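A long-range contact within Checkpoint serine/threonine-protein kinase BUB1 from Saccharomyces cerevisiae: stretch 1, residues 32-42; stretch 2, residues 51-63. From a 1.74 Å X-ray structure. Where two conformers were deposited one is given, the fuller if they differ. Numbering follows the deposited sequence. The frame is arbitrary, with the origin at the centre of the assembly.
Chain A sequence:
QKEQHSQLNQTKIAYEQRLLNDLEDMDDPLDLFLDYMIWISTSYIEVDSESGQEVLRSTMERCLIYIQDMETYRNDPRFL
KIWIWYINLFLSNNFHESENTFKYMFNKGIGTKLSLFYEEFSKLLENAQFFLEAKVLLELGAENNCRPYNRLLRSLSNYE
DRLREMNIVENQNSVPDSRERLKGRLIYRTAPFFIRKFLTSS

Stretch 1 (32-42) LFLDYMIWIST
Stretch 2 51-63: SGQEVLRSTMERC

Two helical segments, residues 32-42 and 51-63, lie side by side and run nearly antiparallel, their axes 9.4 Å apart at closest approach with a signed crossing angle of -161°. Each is part of a longer helix. Backbone angles stay near -60/-45 except at the end of stretch 1, where a wider pi-type turn spans 40-42 and Thr 42 reaches -107/-70. The register is fixed by two close pairs: CA of Phe 33 lies 6.1 Å from CA of Cys 63, and CA of Ile 40 lies 6.1 Å from CA of Leu 56. No hydrogen bond crosses the contact; it rests on close packing, mostly apolar, that buries 557 Å² summed over both sides.

Phe 33 (chi1 m, chi2 -70°) opens the contact, its CB directed toward stretch 2. Cys 63, with chi1 t, covers one face of the ring: CA of Cys 63 stands 3.6 Å from the Phe 33 ring centroid, only 10° off the normal, a CH-pi contact. CB of Cys 63 is 3.6 Å from CD1 of Phe 33. The ring also reaches Arg 62, with CE1 of Phe 33 4.0 Å from CB of Arg 62.

One turn on, the CA-to-CB bond of Tyr 36 (t, chi2 25°) also points toward the partner. Its CD2 rests 3.6 Å from CG2 of Thr 59, while its OH, hydrogen-bonded elsewhere in the structure, passes 3.6 Å from CG1 of Val 55.

Met 37, m, t, m, has its CA-to-CB bond directed sideways, yet it fits as a knob among Leu 56, Thr 59, Met 60 and Cys 63. Its SD is 3.5 Å from CG of Met 60, its CE 4.0 Å from SG of Cys 63, and its CG 3.6 Å from CG2 of Thr 59.

Ile 40 (m, t) supplies the second knob, among Gly 52, Val 55, Leu 56 and Thr 59. Its CG2 lies 3.6 Å from O of Gly 52 and 3.7 Å from CB of Leu 56 (t, p); its CD1 lies 3.8 Å from CG1 of Val 55 (t) and 3.5 Å from OG1 of Thr 59. That hydroxyl can sit against an apolar methyl because Thr 59, in rotamer m, donates from OG1 to O of Val 55 at 2.7 Å. The polar group is thus satisfied within its own helix, and both OG1 and CG2 of Thr 59 lie against the ring of Tyr 36, with CG2 also meeting CG of Met 37.

Ser 41 (p) closes the contact loosely, its CB 4.3 Å from CD2 of Leu 56.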

# COMPACT_ATOMS: atom_id res chain seq x y z
N LEU A 32 0.27 -6.09 16.44
CA LEU A 32 1.11 -7.29 16.55
C LEU A 32 1.81 -7.56 15.21
O LEU A 32 3.02 -7.81 15.18
CB LEU A 32 0.30 -8.50 17.04
CG LEU A 32 1.04 -9.86 17.05
CD1 LEU A 32 2.29 -9.82 17.93
CD2 LEU A 32 0.08 -10.98 17.49
N PHE A 33 1.07 -7.48 14.11
CA PHE A 33 1.69 -7.55 12.79
C PHE A 33 2.78 -6.48 12.61
O PHE A 33 3.86 -6.77 12.08
CB PHE A 33 0.65 -7.38 11.66
CG PHE A 33 -0.15 -8.61 11.38
CD1 PHE A 33 0.44 -9.73 10.78
CD2 PHE A 33 -1.52 -8.65 11.69
CE1 PHE A 33 -0.34 -10.87 10.50
CE2 PHE A 33 -2.29 -9.77 11.41
CZ PHE A 33 -1.70 -10.88 10.81
N LEU A 34 2.48 -5.24 13.02
CA LEU A 34 3.47 -4.16 12.87
C LEU A 34 4.75 -4.45 13.65
O LEU A 34 5.85 -4.28 13.12
CB LEU A 34 2.90 -2.81 13.32
CG LEU A 34 1.82 -2.21 12.43
CD1 LEU A 34 1.24 -1.00 13.15
CD2 LEU A 34 2.42 -1.79 11.09
N ASP A 35 4.61 -4.91 14.90
CA ASP A 35 5.77 -5.22 15.74
C ASP A 35 6.64 -6.26 15.05
O ASP A 35 7.86 -6.11 14.95
CB ASP A 35 5.33 -5.75 17.11
CG ASP A 35 4.93 -4.66 18.07
OD1 ASP A 35 5.24 -3.47 17.83
OD2 ASP A 35 4.31 -5.01 19.10
N TYR A 36 5.99 -7.30 14.54
CA TYR A 36 6.71 -8.40 13.90
C TYR A 36 7.39 -7.94 12.62
O TYR A 36 8.57 -8.22 12.41
CB TYR A 36 5.75 -9.57 13.69
CG TYR A 36 6.35 -10.85 13.14
CD1 TYR A 36 7.71 -11.15 13.34
CD2 TYR A 36 5.55 -11.78 12.48
CE1 TYR A 36 8.25 -12.36 12.86
CE2 TYR A 36 6.09 -12.98 11.98
CZ TYR A 36 7.43 -13.25 12.18
OH TYR A 36 7.96 -14.42 11.68
N MET A 37 6.68 -7.19 11.77
CA MET A 37 7.25 -6.70 10.52
C MET A 37 8.44 -5.75 10.73
O MET A 37 9.44 -5.81 10.00
CB MET A 37 6.16 -6.05 9.66
CG MET A 37 5.18 -7.07 9.13
SD MET A 37 3.92 -6.28 8.10
CE MET A 37 3.05 -5.26 9.27
N ILE A 38 8.34 -4.89 11.74
CA ILE A 38 9.42 -3.97 12.06
C ILE A 38 10.63 -4.79 12.51
O ILE A 38 11.75 -4.51 12.06
CB ILE A 38 9.00 -2.95 13.13
CG1 ILE A 38 7.97 -1.97 12.52
CG2 ILE A 38 10.21 -2.16 13.66
CD1 ILE A 38 7.25 -1.14 13.54
N TRP A 39 10.40 -5.81 13.33
CA TRP A 39 11.49 -6.69 13.80
C TRP A 39 12.15 -7.44 12.63
O TRP A 39 13.38 -7.52 12.55
CB TRP A 39 11.00 -7.66 14.87
CG TRP A 39 12.08 -8.62 15.28
CD1 TRP A 39 13.07 -8.39 16.20
CD2 TRP A 39 12.31 -9.93 14.75
NE1 TRP A 39 13.91 -9.48 16.28
CE2 TRP A 39 13.46 -10.45 15.41
CE3 TRP A 39 11.66 -10.73 13.79
CZ2 TRP A 39 13.97 -11.73 15.14
CZ3 TRP A 39 12.17 -12.00 13.52
CH2 TRP A 39 13.32 -12.49 14.20
N ILE A 40 11.34 -7.99 11.74
CA ILE A 40 11.88 -8.70 10.58
C ILE A 40 12.74 -7.77 9.72
O ILE A 40 13.84 -8.13 9.31
CB ILE A 40 10.77 -9.26 9.67
CG1 ILE A 40 9.92 -10.29 10.41
CG2 ILE A 40 11.39 -9.88 8.40
CD1 ILE A 40 8.58 -10.56 9.73
N SER A 41 12.22 -6.57 9.44
CA SER A 41 12.85 -5.66 8.50
C SER A 41 14.11 -5.01 9.07
O SER A 41 14.91 -4.44 8.32
CB SER A 41 11.85 -4.60 8.02
OG SER A 41 11.46 -3.77 9.10
N THR A 42 14.27 -5.07 10.38
CA THR A 42 15.44 -4.50 11.03
C THR A 42 16.38 -5.61 11.51
O THR A 42 17.44 -5.82 10.93
CB THR A 42 15.07 -3.54 12.19
OG1 THR A 42 14.26 -4.22 13.15
CG2 THR A 42 14.31 -2.31 11.65
N SER A 51 16.37 -15.31 3.84
CA SER A 51 15.24 -15.75 4.67
C SER A 51 14.40 -14.55 5.10
O SER A 51 13.17 -14.61 5.08
CB SER A 51 15.72 -16.52 5.90
OG SER A 51 14.64 -16.84 6.76
N GLY A 52 15.06 -13.46 5.48
CA GLY A 52 14.40 -12.24 5.94
C GLY A 52 13.45 -11.66 4.90
O GLY A 52 12.35 -11.23 5.22
N GLN A 53 13.89 -11.66 3.64
CA GLN A 53 13.07 -11.18 2.53
C GLN A 53 11.76 -11.99 2.39
O GLN A 53 10.67 -11.40 2.29
CB GLN A 53 13.87 -11.23 1.22
CG GLN A 53 13.12 -10.67 0.01
CD GLN A 53 13.88 -10.84 -1.29
OE1 GLN A 53 15.07 -10.52 -1.39
NE2 GLN A 53 13.18 -11.34 -2.31
N GLU A 54 11.90 -13.31 2.39
CA GLU A 54 10.77 -14.24 2.28
C GLU A 54 9.80 -14.08 3.45
O GLU A 54 8.58 -14.00 3.24
CB GLU A 54 11.29 -15.69 2.23
CG GLU A 54 10.20 -16.76 2.27
CD GLU A 54 10.65 -18.05 2.96
OE1 GLU A 54 11.81 -18.48 2.76
OE2 GLU A 54 9.82 -18.64 3.69
N VAL A 55 10.35 -14.01 4.66
CA VAL A 55 9.53 -13.93 5.87
C VAL A 55 8.84 -12.57 5.92
O VAL A 55 7.67 -12.48 6.32
CB VAL A 55 10.35 -14.19 7.16
CG1 VAL A 55 9.48 -14.03 8.40
CG2 VAL A 55 10.98 -15.59 7.12
N LEU A 56 9.55 -11.52 5.50
CA LEU A 56 8.92 -10.20 5.45
C LEU A 56 7.75 -10.22 4.47
O LEU A 56 6.65 -9.75 4.80
CB LEU A 56 9.93 -9.10 5.09
CG LEU A 56 9.35 -7.68 5.02
CD1 LEU A 56 8.72 -7.25 6.36
CD2 LEU A 56 10.40 -6.66 4.56
N ARG A 57 7.97 -10.77 3.27
CA ARG A 57 6.93 -10.76 2.24
C ARG A 57 5.70 -11.52 2.73
O ARG A 57 4.59 -11.01 2.63
CB ARG A 57 7.44 -11.33 0.90
CG ARG A 57 6.37 -11.29 -0.20
CD ARG A 57 6.90 -11.44 -1.63
NE ARG A 57 5.82 -11.08 -2.57
CZ ARG A 57 5.97 -10.83 -3.88
NH1 ARG A 57 7.17 -10.87 -4.45
NH2 ARG A 57 4.90 -10.51 -4.61
N SER A 58 5.92 -12.72 3.26
CA SER A 58 4.83 -13.57 3.78
C SER A 58 4.05 -12.93 4.93
O SER A 58 2.82 -13.04 5.00
CB SER A 58 5.37 -14.94 4.20
OG SER A 58 4.46 -15.61 5.05
N THR A 59 4.77 -12.27 5.83
CA THR A 59 4.16 -11.64 6.99
C THR A 59 3.31 -10.45 6.53
O THR A 59 2.21 -10.24 7.05
CB THR A 59 5.21 -11.22 8.02
OG1 THR A 59 5.93 -12.40 8.42
CG2 THR A 59 4.55 -10.64 9.26
N MET A 60 3.82 -9.69 5.57
CA MET A 60 3.10 -8.50 5.10
C MET A 60 1.82 -8.97 4.40
O MET A 60 0.75 -8.38 4.58
CB MET A 60 3.97 -7.67 4.16
CG MET A 60 5.10 -6.96 4.89
SD MET A 60 6.08 -5.96 3.77
CE MET A 60 4.94 -4.62 3.49
N GLU A 61 1.92 -10.04 3.62
CA GLU A 61 0.75 -10.59 2.94
C GLU A 61 -0.29 -11.08 3.95
O GLU A 61 -1.49 -10.81 3.80
CB GLU A 61 1.15 -11.70 1.97
CG GLU A 61 1.95 -11.19 0.81
CD GLU A 61 2.28 -12.28 -0.20
OE1 GLU A 61 1.88 -13.44 0.03
OE2 GLU A 61 2.94 -11.94 -1.21
N ARG A 62 0.17 -11.80 4.97
CA ARG A 62 -0.72 -12.25 6.05
C ARG A 62 -1.43 -11.07 6.71
O ARG A 62 -2.64 -11.12 6.94
CB ARG A 62 0.07 -13.04 7.11
CG ARG A 62 0.36 -14.48 6.71
CD ARG A 62 1.29 -15.13 7.73
NE ARG A 62 0.57 -15.63 8.90
CZ ARG A 62 1.16 -16.28 9.90
NH1 ARG A 62 2.46 -16.48 9.88
NH2 ARG A 62 0.44 -16.72 10.93
N CYS A 63 -0.67 -10.02 6.99
CA CYS A 63 -1.23 -8.81 7.61
C CYS A 63 -2.34 -8.22 6.73
O CYS A 63 -3.46 -7.97 7.20
CB CYS A 63 -0.12 -7.78 7.80
SG CYS A 63 -0.75 -6.20 8.41